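Local coordinates for Sso-CP2 metallo-carboxypetidase (Sulfolobus solfataricus, PDB 4MMO), which probably hydrolyses peptides from their carboxyl end, as a zinc-dependent carboxypeptidase of the M20 family, at residues A[80-85]-A[409-414]; A[37-42]-A[111-116]. All blocks are in the same frame, centred on the assembly; numbering follows the deposited sequence.

Contact 1: A[80-85]-A[409-414]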
loop_
_atom_site.group_PDB
_atom_site.type_symbol
_atom_site.label_atom_id
_atom_site.label_comp_id
_atom_site.label_asym_id
_atom_site.label_seq_id
_atom_site.Cartn_x
_atom_site.Cartn_y
_atom_site.Cartn_z
ATOM N N ILE A 80 7.603 -19.494 -2.152
ATOM C CA ILE A 80 8.222 -20.786 -2.446
ATOM C C ILE A 80 7.736 -21.365 -3.772
ATOM O O ILE A 80 8.442 -22.145 -4.413
ATOM C CB ILE A 80 7.954 -21.803 -1.298
ATOM C CG1 ILE A 80 8.855 -21.515 -0.097
ATOM C CG2 ILE A 80 8.212 -23.244 -1.740
ATOM C CD1 ILE A 80 8.504 -20.267 0.681
ATOM N N SER A 81 6.533 -20.981 -4.184
ATOM C CA SER A 81 5.928 -21.527 -5.396
ATOM C C SER A 81 6.738 -21.209 -6.654
ATOM O O SER A 81 6.759 -21.997 -7.598
ATOM C CB SER A 81 4.499 -21.006 -5.557
ATOM O OG SER A 81 4.474 -19.591 -5.646
ATOM N N GLU A 82 7.404 -20.059 -6.664
ATOM C CA GLU A 82 8.167 -19.628 -7.833
ATOM C C GLU A 82 9.491 -20.380 -7.979
ATOM O O GLU A 82 10.124 -20.328 -9.034
ATOM C CB GLU A 82 8.417 -18.118 -7.772
ATOM C CG GLU A 82 7.197 -17.285 -8.149
ATOM C CD GLU A 82 7.386 -15.803 -7.882
ATOM O OE1 GLU A 82 8.493 -15.405 -7.462
ATOM O OE2 GLU A 82 6.422 -15.035 -8.090
ATOM N N TRP A 83 9.904 -21.076 -6.923
ATOM C CA TRP A 83 11.139 -21.859 -6.947
ATOM C C TRP A 83 10.935 -23.205 -7.638
ATOM O O TRP A 83 10.025 -23.959 -7.291
ATOM C CB TRP A 83 11.644 -22.097 -5.522
ATOM C CG TRP A 83 12.278 -20.900 -4.882
ATOM C CD1 TRP A 83 11.638 -19.842 -4.302
ATOM C CD2 TRP A 83 13.681 -20.640 -4.745
ATOM N NE1 TRP A 83 12.556 -18.942 -3.817
ATOM C CE2 TRP A 83 13.816 -19.410 -4.076
ATOM C CE3 TRP A 83 14.834 -21.336 -5.126
ATOM C CZ2 TRP A 83 15.062 -18.853 -3.781
ATOM C CZ3 TRP A 83 16.069 -20.777 -4.832
ATOM C CH2 TRP A 83 16.172 -19.551 -4.165
ATOM N N LYS A 84 11.792 -23.512 -8.611
ATOM C CA LYS A 84 11.706 -24.782 -9.328
ATOM C C LYS A 84 12.246 -25.923 -8.482
ATOM O O LYS A 84 11.753 -27.049 -8.549
ATOM C CB LYS A 84 12.483 -24.709 -10.641
ATOM C CG LYS A 84 11.889 -23.742 -11.639
ATOM C CD LYS A 84 12.627 -23.788 -12.962
ATOM C CE LYS A 84 11.955 -22.901 -13.996
ATOM N NZ LYS A 84 11.860 -21.487 -13.539
ATOM N N ARG A 85 13.270 -25.618 -7.694
ATOM C CA ARG A 85 13.850 -26.567 -6.758
ATOM C C ARG A 85 13.766 -25.921 -5.384
ATOM O O ARG A 85 13.747 -24.699 -5.286
ATOM C CB ARG A 85 15.305 -26.862 -7.129
ATOM C CG ARG A 85 15.521 -27.197 -8.601
ATOM C CD ARG A 85 16.959 -26.947 -9.021
ATOM N NE ARG A 85 17.155 -27.169 -10.452
ATOM C CZ ARG A 85 16.943 -26.254 -11.395
ATOM N NH1 ARG A 85 16.529 -25.034 -11.076
ATOM N NH2 ARG A 85 17.147 -26.563 -12.666
ATOM N N HIS A 409 18.773 -12.328 -4.636
ATOM C CA HIS A 409 17.607 -11.542 -4.237
ATOM C C HIS A 409 16.429 -11.852 -5.159
ATOM O O HIS A 409 15.650 -10.965 -5.511
ATOM N N ALA A 410 16.312 -13.120 -5.543
ATOM C CA ALA A 410 15.288 -13.556 -6.482
ATOM C C ALA A 410 15.187 -15.080 -6.432
ATOM O O ALA A 410 16.081 -15.744 -5.905
ATOM C CB ALA A 410 15.637 -13.086 -7.881
ATOM N N PRO A 411 14.096 -15.645 -6.969
ATOM C CA PRO A 411 13.975 -17.104 -6.888
ATOM C C PRO A 411 14.933 -17.830 -7.827
ATOM O O PRO A 411 15.363 -17.269 -8.834
ATOM C CB PRO A 411 12.522 -17.358 -7.296
ATOM C CG PRO A 411 12.163 -16.204 -8.150
ATOM C CD PRO A 411 12.910 -15.028 -7.588
ATOM N N ASN A 412 15.250 -19.073 -7.483
ATOM C CA ASN A 412 16.165 -19.902 -8.260
ATOM C C ASN A 412 17.556 -19.291 -8.328
ATOM O O ASN A 412 18.178 -19.252 -9.388
ATOM C CB ASN A 412 15.613 -20.149 -9.666
ATOM C CG ASN A 412 14.226 -20.767 -9.643
ATOM O OD1 ASN A 412 13.991 -21.772 -8.969
ATOM N ND2 ASN A 412 13.294 -20.156 -10.365
ATOM N N GLU A 413 18.039 -18.810 -7.188
ATOM C CA GLU A 413 19.406 -18.331 -7.095
ATOM C C GLU A 413 20.369 -19.485 -7.337
ATOM O O GLU A 413 20.144 -20.597 -6.858
ATOM C CB GLU A 413 19.675 -17.714 -5.722
ATOM C CG GLU A 413 21.123 -17.289 -5.515
ATOM C CD GLU A 413 21.364 -16.700 -4.142
ATOM O OE1 GLU A 413 20.371 -16.395 -3.446
ATOM O OE2 GLU A 413 22.543 -16.556 -3.751
ATOM N N ASN A 414 21.446 -19.215 -8.070
ATOM C CA ASN A 414 22.423 -20.249 -8.389
ATOM C C ASN A 414 23.794 -19.692 -8.752
ATOM O O ASN A 414 23.917 -18.523 -9.115
ATOM C CB ASN A 414 21.915 -21.092 -9.554
ATOM C CG ASN A 414 21.933 -20.333 -10.865
ATOM O OD1 ASN A 414 22.930 -20.342 -11.582
ATOM N ND2 ASN A 414 20.834 -19.660 -11.178
HETATM O O HOH W 1 15.627 -23.635 -8.556
#
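Two loops of the M20 metallopeptidase domain meet here beside the zinc site: residues 409-414 lead into strand 414-416, and residues 80-85 come from the loop that follows strand 65-71. The backbone at Pro-411 and Asn-412 passes over one face of the Trp-83 indole. Over that face sit Pro-411 CA and the amide N of Asn-412, the latter 3.1 Å above the ring plane and offset toward the rim. Pro-411 CB adds a CH-pi contact, 3.9 Å from the centroid of the five-membered ring of Trp-83 and only 13° off its normal.

Asn-412, its CG anti to the carbonyl carbon (chi1 -56°), brings its carboxamide to the main chain of 82-84. Its ND2 gives a weak bond to Glu-82 O at 3.4 Å. Glu-413 points its carboxylate elsewhere, to Arg-100 in a salt bridge and to the amides of Ser-103 and zinc-binding Asp-104. Arg-85, paired with Glu-93, offers NH1 to a water that also accepts from Arg-85 N and donates to Asn-412 OD1. That same OD1 takes the nearly straight bond from Lys-84 N (2.8 Å, 168°), in the carbonyl plane and on a lone pair.

Contact 2: A[37-42]-A[111-116]; sequences KLLGVK and ARLFAI
Aliphatic contacts make up most of the meeting between the last turn of helix 24-39 and the middle of helix 102-121, and no hydrogen bond crosses it. Leu-39 makes contact with both Leu-113 and Ile-116. Its CD1 methyl meets CD2 of Leu-113 at 3.7 Å, the two side chains crossing at about a right angle, while its other branch, CD2, lies 4.0 Å from CG2 of Ile-116. The same CD2 also rests 3.7 Å from the backbone O of Leu-113, so the leucine reaches down to the main chain of the opposing helix. Ile-116 can present CG2 because that branch stands anti to its backbone N. Leu-113 has a chi1 of -101°, away from the usual staggered positions, and its side chain leans toward Leu-39.

These residues belong to the alpha/beta layering of the M20 catalytic domain, in which helices pack on a mixed sheet: Leu-39, Leu-113 and Ile-116 all touch strand 128-134 as well. Gly-40, with a phi of 72°, ends the helical run immediately after Leu-39 and starts the turn toward strand 43-46.

The aromatic share falls to Leu-38, which places both methyls on the same side of the Phe-114 ring. Its CD1 stands over the face in a CH-pi contact, 4.2 Å from the centroid of the Phe-114 ring and offset toward the rim, and its CD2 lies farther out, 3.8 Å from CE1 of Phe-114. Although the CA–CB bond of Phe-114 points away from 37-42, its ring extends back to this leucine, and it also touches helix 3-12 and Tyr-420 of helix 417-433.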
loop_
_atom_site.group_PDB
_atom_site.type_symbol
_atom_site.label_atom_id
_atom_site.label_comp_id
_atom_site.label_asym_id
_atom_site.label_seq_id
_atom_site.Cartn_x
_atom_site.Cartn_y
_atom_site.Cartn_z
ATOM N N LYS A 37 37.755 -26.633 11.671
ATOM C CA LYS A 37 38.093 -27.856 10.958
ATOM C C LYS A 37 39.049 -27.568 9.807
ATOM O O LYS A 37 40.095 -28.206 9.679
ATOM C CB LYS A 37 36.821 -28.516 10.421
ATOM C CG LYS A 37 37.048 -29.785 9.608
ATOM C CD LYS A 37 35.818 -30.121 8.780
ATOM C CE LYS A 37 36.063 -31.312 7.870
ATOM N NZ LYS A 37 36.177 -32.586 8.629
ATOM N N LEU A 38 38.682 -26.603 8.970
ATOM C CA LEU A 38 39.411 -26.340 7.734
ATOM C C LEU A 38 40.761 -25.662 7.957
ATOM O O LEU A 38 41.739 -26.018 7.307
ATOM C CB LEU A 38 38.554 -25.495 6.787
ATOM C CG LEU A 38 37.266 -26.152 6.283
ATOM C CD1 LEU A 38 36.450 -25.168 5.460
ATOM C CD2 LEU A 38 37.567 -27.399 5.468
ATOM N N LEU A 39 40.814 -24.696 8.870
ATOM C CA LEU A 39 42.020 -23.889 9.060
ATOM C C LEU A 39 42.854 -24.327 10.262
ATOM O O LEU A 39 44.025 -23.970 10.368
ATOM C CB LEU A 39 41.650 -22.412 9.206
ATOM C CG LEU A 39 40.728 -21.842 8.125
ATOM C CD1 LEU A 39 40.609 -20.335 8.287
ATOM C CD2 LEU A 39 41.200 -22.199 6.718
ATOM N N GLY A 40 42.254 -25.090 11.169
ATOM C CA GLY A 40 42.974 -25.597 12.325
ATOM C C GLY A 40 43.304 -24.536 13.361
ATOM O O GLY A 40 44.241 -24.694 14.142
ATOM N N VAL A 41 42.536 -23.451 13.362
ATOM C CA VAL A 41 42.666 -22.402 14.369
ATOM C C VAL A 41 41.409 -22.379 15.227
ATOM O O VAL A 41 40.441 -23.075 14.932
ATOM C CB VAL A 41 42.851 -21.007 13.728
ATOM C CG1 VAL A 41 44.141 -20.955 12.935
ATOM C CG2 VAL A 41 41.659 -20.651 12.837
ATOM N N LYS A 42 41.427 -21.572 16.281
ATOM C CA LYS A 42 40.261 -21.398 17.135
ATOM C C LYS A 42 39.311 -20.354 16.545
ATOM O O LYS A 42 39.732 -19.255 16.178
ATOM C CB LYS A 42 40.704 -20.988 18.543
ATOM C CG LYS A 42 39.567 -20.671 19.504
ATOM C CD LYS A 42 40.049 -20.689 20.949
ATOM C CE LYS A 42 39.541 -19.492 21.735
ATOM N NZ LYS A 42 40.181 -18.220 21.295
ATOM N N ALA A 111 34.503 -20.083 -0.658
ATOM C CA ALA A 111 35.630 -20.053 -1.584
ATOM C C ALA A 111 36.850 -19.463 -0.891
ATOM O O ALA A 111 37.928 -20.057 -0.900
ATOM C CB ALA A 111 35.282 -19.245 -2.826
ATOM N N ARG A 112 36.662 -18.307 -0.261
ATOM C CA ARG A 112 37.746 -17.628 0.437
ATOM C C ARG A 112 38.355 -18.516 1.517
ATOM O O ARG A 112 39.573 -18.540 1.693
ATOM C CB ARG A 112 37.248 -16.326 1.062
ATOM C CG ARG A 112 36.849 -15.270 0.051
ATOM C CD ARG A 112 36.324 -14.027 0.739
ATOM N NE ARG A 112 36.045 -12.955 -0.212
ATOM C CZ ARG A 112 35.548 -11.768 0.121
ATOM N NH1 ARG A 112 35.266 -11.493 1.386
ATOM N NH2 ARG A 112 35.326 -10.857 -0.815
ATOM N N LEU A 113 37.502 -19.245 2.232
ATOM C CA LEU A 113 37.954 -20.143 3.296
ATOM C C LEU A 113 38.849 -21.249 2.755
ATOM O O LEU A 113 39.865 -21.588 3.358
ATOM C CB LEU A 113 36.758 -20.783 4.009
ATOM C CG LEU A 113 36.326 -20.210 5.358
ATOM C CD1 LEU A 113 35.114 -20.978 5.872
ATOM C CD2 LEU A 113 37.448 -20.268 6.380
ATOM N N PHE A 114 38.460 -21.822 1.622
ATOM C CA PHE A 114 39.221 -22.910 1.036
ATOM C C PHE A 114 40.522 -22.405 0.399
ATOM O O PHE A 114 41.509 -23.136 0.354
ATOM C CB PHE A 114 38.366 -23.693 0.038
ATOM C CG PHE A 114 37.527 -24.762 0.685
ATOM C CD1 PHE A 114 38.105 -25.950 1.099
ATOM C CD2 PHE A 114 36.170 -24.569 0.902
ATOM C CE1 PHE A 114 37.346 -26.932 1.706
ATOM C CE2 PHE A 114 35.406 -25.550 1.507
ATOM C CZ PHE A 114 35.995 -26.732 1.910
ATOM N N ALA A 115 40.530 -21.158 -0.064
ATOM C CA ALA A 115 41.763 -20.548 -0.557
ATOM C C ALA A 115 42.771 -20.443 0.581
ATOM O O ALA A 115 43.932 -20.820 0.429
ATOM C CB ALA A 115 41.490 -19.175 -1.149
ATOM N N ILE A 116 42.318 -19.943 1.727
ATOM C CA ILE A 116 43.186 -19.787 2.887
ATOM C C ILE A 116 43.735 -21.142 3.307
ATOM O O ILE A 116 44.914 -21.268 3.639
ATOM C CB ILE A 116 42.439 -19.132 4.064
ATOM C CG1 ILE A 116 42.032 -17.705 3.695
ATOM C CG2 ILE A 116 43.309 -19.108 5.323
ATOM C CD1 ILE A 116 41.048 -17.068 4.669
#

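The two contacts illustrate different ways of joining distant parts of one metallopeptidase domain. Contact 1 pairs loops through an indole face, a carboxamide and a water; contact 2 is a buried junction of helices whose contacts between side chains are all apolar. Their centres lie 30 Å apart, with nearest atoms about 13 Å apart. Helix 102-121 relates them: its first turn, with Asp-104, a zinc ligand alongside His-71 and Glu-163, meets Glu-413 of contact 1, the two side chains about 4 Å apart, and residues 111-116 farther along form one side of contact 2. The Glu-413 side chain is about 9 Å from the zinc; contact 2 lies away from the metal site.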